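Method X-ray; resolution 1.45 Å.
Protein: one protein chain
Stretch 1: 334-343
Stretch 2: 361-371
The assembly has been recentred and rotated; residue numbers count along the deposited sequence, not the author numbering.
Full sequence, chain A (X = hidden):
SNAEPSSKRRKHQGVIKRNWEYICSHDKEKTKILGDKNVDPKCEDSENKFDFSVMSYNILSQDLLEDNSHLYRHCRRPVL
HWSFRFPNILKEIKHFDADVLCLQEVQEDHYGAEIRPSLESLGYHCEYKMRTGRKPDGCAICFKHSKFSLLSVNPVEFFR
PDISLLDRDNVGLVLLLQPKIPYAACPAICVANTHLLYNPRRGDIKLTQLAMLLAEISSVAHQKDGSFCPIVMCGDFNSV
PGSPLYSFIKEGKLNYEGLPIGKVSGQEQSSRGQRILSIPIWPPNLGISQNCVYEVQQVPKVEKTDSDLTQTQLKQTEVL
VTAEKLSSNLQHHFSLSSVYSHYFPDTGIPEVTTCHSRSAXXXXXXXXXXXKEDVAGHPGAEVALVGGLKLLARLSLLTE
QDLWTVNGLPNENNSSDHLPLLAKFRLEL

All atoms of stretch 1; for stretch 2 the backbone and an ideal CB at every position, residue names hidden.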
# COMPACT_ATOMS: atom_id res chain seq x y z
N PHE A 334 17.06 -1.70 -2.16
CA PHE A 334 16.47 -2.51 -1.10
C PHE A 334 16.41 -3.98 -1.52
O PHE A 334 16.58 -4.32 -2.69
CB PHE A 334 15.08 -2.01 -0.73
CG PHE A 334 15.01 -0.54 -0.44
CD1 PHE A 334 15.77 0.02 0.58
CD2 PHE A 334 14.18 0.28 -1.17
CE1 PHE A 334 15.70 1.39 0.85
CE2 PHE A 334 14.11 1.65 -0.90
CZ PHE A 334 14.88 2.20 0.11
N SER A 335 16.16 -4.84 -0.54
CA SER A 335 15.93 -6.27 -0.76
C SER A 335 14.56 -6.57 -0.15
O SER A 335 14.45 -6.83 1.05
CB SER A 335 17.03 -7.09 -0.13
OG SER A 335 16.79 -8.47 -0.33
N LEU A 336 13.52 -6.50 -0.98
CA LEU A 336 12.15 -6.59 -0.52
C LEU A 336 11.47 -7.86 -1.00
O LEU A 336 11.59 -8.23 -2.18
CB LEU A 336 11.33 -5.41 -1.04
CG LEU A 336 11.87 -4.05 -0.61
CD1 LEU A 336 11.13 -2.92 -1.32
CD2 LEU A 336 11.74 -3.90 0.90
N SER A 337 10.74 -8.50 -0.10
CA SER A 337 9.88 -9.62 -0.40
C SER A 337 8.44 -9.20 -0.19
O SER A 337 8.15 -8.21 0.49
CB SER A 337 10.19 -10.79 0.54
OG SER A 337 11.46 -11.35 0.25
N SER A 338 7.53 -9.95 -0.79
CA SER A 338 6.10 -9.74 -0.62
C SER A 338 5.58 -10.76 0.39
O SER A 338 5.92 -11.94 0.33
CB SER A 338 5.37 -9.93 -1.94
OG SER A 338 3.96 -9.94 -1.76
N VAL A 339 4.74 -10.30 1.32
CA VAL A 339 4.13 -11.22 2.28
C VAL A 339 3.36 -12.32 1.56
O VAL A 339 3.48 -13.50 1.91
CB VAL A 339 3.24 -10.46 3.28
CG1 VAL A 339 2.32 -11.44 4.04
CG2 VAL A 339 4.11 -9.67 4.24
N TYR A 340 2.55 -11.94 0.58
CA TYR A 340 1.70 -12.88 -0.14
C TYR A 340 2.35 -13.33 -1.44
O TYR A 340 3.14 -12.61 -2.05
CB TYR A 340 0.36 -12.22 -0.40
CG TYR A 340 -0.42 -11.97 0.87
CD1 TYR A 340 -1.19 -12.96 1.42
CD2 TYR A 340 -0.35 -10.75 1.52
CE1 TYR A 340 -1.92 -12.74 2.58
CE2 TYR A 340 -1.06 -10.53 2.69
CZ TYR A 340 -1.84 -11.52 3.22
OH TYR A 340 -2.55 -11.27 4.37
N SER A 341 2.03 -14.57 -1.83
CA SER A 341 2.58 -15.18 -3.03
C SER A 341 1.66 -15.06 -4.25
O SER A 341 2.10 -15.39 -5.36
CB SER A 341 2.90 -16.65 -2.77
OG SER A 341 1.71 -17.38 -2.57
N HIS A 342 0.43 -14.58 -4.08
CA HIS A 342 -0.46 -14.10 -5.13
C HIS A 342 -1.23 -15.21 -5.85
O HIS A 342 -2.14 -14.89 -6.61
CB HIS A 342 0.25 -13.20 -6.16
CG HIS A 342 1.14 -12.18 -5.53
ND1 HIS A 342 0.68 -11.30 -4.57
CD2 HIS A 342 2.46 -11.92 -5.68
CE1 HIS A 342 1.68 -10.53 -4.17
NE2 HIS A 342 2.77 -10.90 -4.82
N TYR A 343 -0.92 -16.48 -5.63
CA TYR A 343 -1.61 -17.59 -6.28
C TYR A 343 -1.76 -18.70 -5.25
O TYR A 343 -0.85 -18.92 -4.45
CB TYR A 343 -0.83 -18.09 -7.51
CG TYR A 343 -0.55 -16.98 -8.50
CD1 TYR A 343 -1.49 -16.61 -9.45
CD2 TYR A 343 0.65 -16.26 -8.46
CE1 TYR A 343 -1.25 -15.58 -10.34
CE2 TYR A 343 0.90 -15.22 -9.35
CZ TYR A 343 -0.06 -14.88 -10.28
OH TYR A 343 0.17 -13.86 -11.17
N UNK A 361 -8.87 -8.14 -8.44
CA UNK A 361 -7.43 -8.27 -8.67
C UNK A 361 -6.72 -8.07 -7.33
O UNK A 361 -7.30 -7.60 -6.35
CB UNK A 361 -6.94 -7.26 -9.71
N UNK A 362 -5.43 -8.42 -7.30
CA UNK A 362 -4.55 -7.98 -6.21
C UNK A 362 -3.94 -6.65 -6.62
O UNK A 362 -3.29 -6.57 -7.67
CB UNK A 362 -3.46 -9.01 -5.90
N UNK A 363 -4.15 -5.61 -5.80
CA UNK A 363 -3.46 -4.33 -5.93
C UNK A 363 -2.85 -3.88 -4.62
O UNK A 363 -2.15 -2.86 -4.58
CB UNK A 363 -4.42 -3.26 -6.45
N UNK A 364 -3.12 -4.59 -3.53
CA UNK A 364 -2.62 -4.25 -2.20
C UNK A 364 -1.50 -5.21 -1.82
O UNK A 364 -1.56 -6.40 -2.14
CB UNK A 364 -3.74 -4.29 -1.16
N UNK A 365 -0.49 -4.68 -1.12
CA UNK A 365 0.70 -5.46 -0.77
C UNK A 365 1.22 -5.07 0.60
O UNK A 365 1.06 -3.94 1.06
CB UNK A 365 1.80 -5.27 -1.82
N UNK A 366 1.91 -6.03 1.23
CA UNK A 366 2.86 -5.75 2.30
C UNK A 366 4.21 -6.25 1.82
O UNK A 366 4.39 -7.47 1.64
CB UNK A 366 2.45 -6.41 3.62
N UNK A 367 5.14 -5.34 1.58
CA UNK A 367 6.52 -5.67 1.24
C UNK A 367 7.38 -5.48 2.48
O UNK A 367 7.08 -4.64 3.33
CB UNK A 367 7.03 -4.81 0.08
N UNK A 368 8.44 -6.28 2.59
CA UNK A 368 9.30 -6.19 3.77
C UNK A 368 10.74 -6.54 3.41
O UNK A 368 11.00 -7.30 2.49
CB UNK A 368 8.79 -7.11 4.88
N UNK A 369 11.67 -5.97 4.18
CA UNK A 369 13.08 -6.27 4.04
C UNK A 369 13.35 -7.72 4.34
O UNK A 369 13.02 -8.20 5.42
CB UNK A 369 13.92 -5.38 4.96
N UNK A 370 14.01 -8.41 3.41
CA UNK A 370 14.28 -9.82 3.66
C UNK A 370 15.56 -10.28 2.97
O UNK A 370 15.96 -9.75 1.93
CB UNK A 370 13.10 -10.67 3.19
N UNK A 371 16.18 -11.29 3.58
CA UNK A 371 17.31 -12.01 2.99
C UNK A 371 16.84 -12.76 1.75
O UNK A 371 17.48 -12.71 0.70
CB UNK A 371 17.93 -12.98 4.00

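Stretch 2 runs antiparallel to the strand 336-338, and the backbone sets the register before any side chain is chosen: Val 339 N to position 366 O, Ser 337 N to 368 O, 368 N to Ser 337 O and 370 N to Ser 335 O are hydrogen bonds, each 2.9 Å.

Positions 361, 363 and 364 have no atom of stretch 1 within 5.5 Å of their ideal CB, so this contact leaves them free; they are Ile 361, Val 363 and Asp 364.

At 362 the CB points toward His 342, 4.9 Å from ND1. A small or medium side chain fits, and a hydroxyl could reach the imidazole through water. Thr 362 does both: CG2 lies 4.2 Å from His 342 ND1, while a water joins OG1 to ND1.

At 365 the CB points sideways, 5.1 Å from Ser 338 OG, with the His 342 ring farther off. A long or flat side chain could span that gap. Tyr 365 does so with its ring, CE1 coming 3.5 Å from His 342 CE1.

The ideal CB of 366 sits 3.7 Å from Val 339 CG2, which favours an aliphatic residue, valine or isoleucine equally. Ile 366 packs its CG2 3.7 Å from Val 339 CG2.

Position 367 pairs with Ser 338 without hydrogen bonds, on the face shared with Leu 336. Its CB is 4.5 Å from Leu 336 CB, so aliphatic or aromatic groups suit. Phe 367 brings CE1 4.1 Å from Ser 338 CB.

Position 368 pairs with Ser 337 on the other face. Serine is small and leaves room for something broad beside it, with Val 339 nearby; an aromatic or a long aliphatic chain would serve. Tyr 368, at chi1 65° (p), lays its ring over Ser 337 CB, a CH-pi contact with CB 4.0 Å from the ring centroid. Its CD2 is 3.8 Å from Val 339 CG2.

At 369 the CB returns to the Leu 336 face, 4.8 Å from CD2, and several small or medium residues would do. Ser 369 touches lightly, its OG 4.5 Å from Leu 336 CD2.

At 370 the ideal CB is already 3.4 Å from Ser 337 OG, so a compact residue is the simplest answer. Ala 370 stops there, while its O accepts from Ser 335 OG at 2.7 Å.

Position 371 points away, tolerating polar or charged groups. Glu 371 is poorly ordered.

Stretch 2, residues 361-371: ITVDYIFYSAE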
# COMPACT_ATOMS: atom_id res chain seq x y z
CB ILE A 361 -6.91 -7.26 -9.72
CG1 ILE A 361 -7.35 -5.83 -9.36
CG2 ILE A 361 -7.32 -7.64 -11.15
CD1 ILE A 361 -6.85 -4.75 -10.32
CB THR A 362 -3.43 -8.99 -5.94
OG1 THR A 362 -3.92 -10.11 -5.18
CG2 THR A 362 -2.29 -8.34 -5.14
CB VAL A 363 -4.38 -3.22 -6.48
CG1 VAL A 363 -4.73 -3.51 -7.92
CG2 VAL A 363 -5.62 -3.03 -5.60
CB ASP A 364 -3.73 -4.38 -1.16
CG ASP A 364 -4.92 -3.51 -1.48
OD1 ASP A 364 -4.84 -2.28 -1.23
OD2 ASP A 364 -5.93 -4.02 -2.01
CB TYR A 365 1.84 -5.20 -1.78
CG TYR A 365 1.44 -5.52 -3.20
CD1 TYR A 365 1.61 -6.79 -3.70
CD2 TYR A 365 0.86 -4.56 -4.02
CE1 TYR A 365 1.23 -7.12 -4.98
CE2 TYR A 365 0.47 -4.89 -5.31
CZ TYR A 365 0.65 -6.17 -5.78
OH TYR A 365 0.26 -6.48 -7.05
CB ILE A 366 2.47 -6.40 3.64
CG1 ILE A 366 1.11 -5.91 4.14
CG2 ILE A 366 3.54 -6.06 4.68
CD1 ILE A 366 0.56 -6.67 5.36
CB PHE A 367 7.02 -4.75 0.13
CG PHE A 367 6.30 -4.91 -1.18
CD1 PHE A 367 6.55 -6.00 -1.99
CD2 PHE A 367 5.42 -3.93 -1.63
CE1 PHE A 367 5.91 -6.12 -3.22
CE2 PHE A 367 4.80 -4.04 -2.87
CZ PHE A 367 5.03 -5.14 -3.65
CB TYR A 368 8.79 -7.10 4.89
CG TYR A 368 8.84 -8.59 4.57
CD1 TYR A 368 9.86 -9.39 5.07
CD2 TYR A 368 7.87 -9.19 3.77
CE1 TYR A 368 9.91 -10.75 4.79
CE2 TYR A 368 7.92 -10.54 3.48
CZ TYR A 368 8.94 -11.32 3.98
OH TYR A 368 9.01 -12.67 3.70
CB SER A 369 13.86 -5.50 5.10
OG SER A 369 13.87 -4.14 4.81
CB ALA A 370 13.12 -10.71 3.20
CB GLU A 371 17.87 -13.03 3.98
CG GLU A 371 18.18 -12.48 5.36
CD GLU A 371 19.49 -11.73 5.43
OE1 GLU A 371 20.05 -11.41 4.35
OE2 GLU A 371 19.97 -11.46 6.55
O HOH W 1 18.90 -10.28 -0.27
O HOH W 2 1.89 -8.77 -0.29
O HOH W 3 7.61 -13.74 1.74
O HOH W 4 -1.90 -11.19 -3.34
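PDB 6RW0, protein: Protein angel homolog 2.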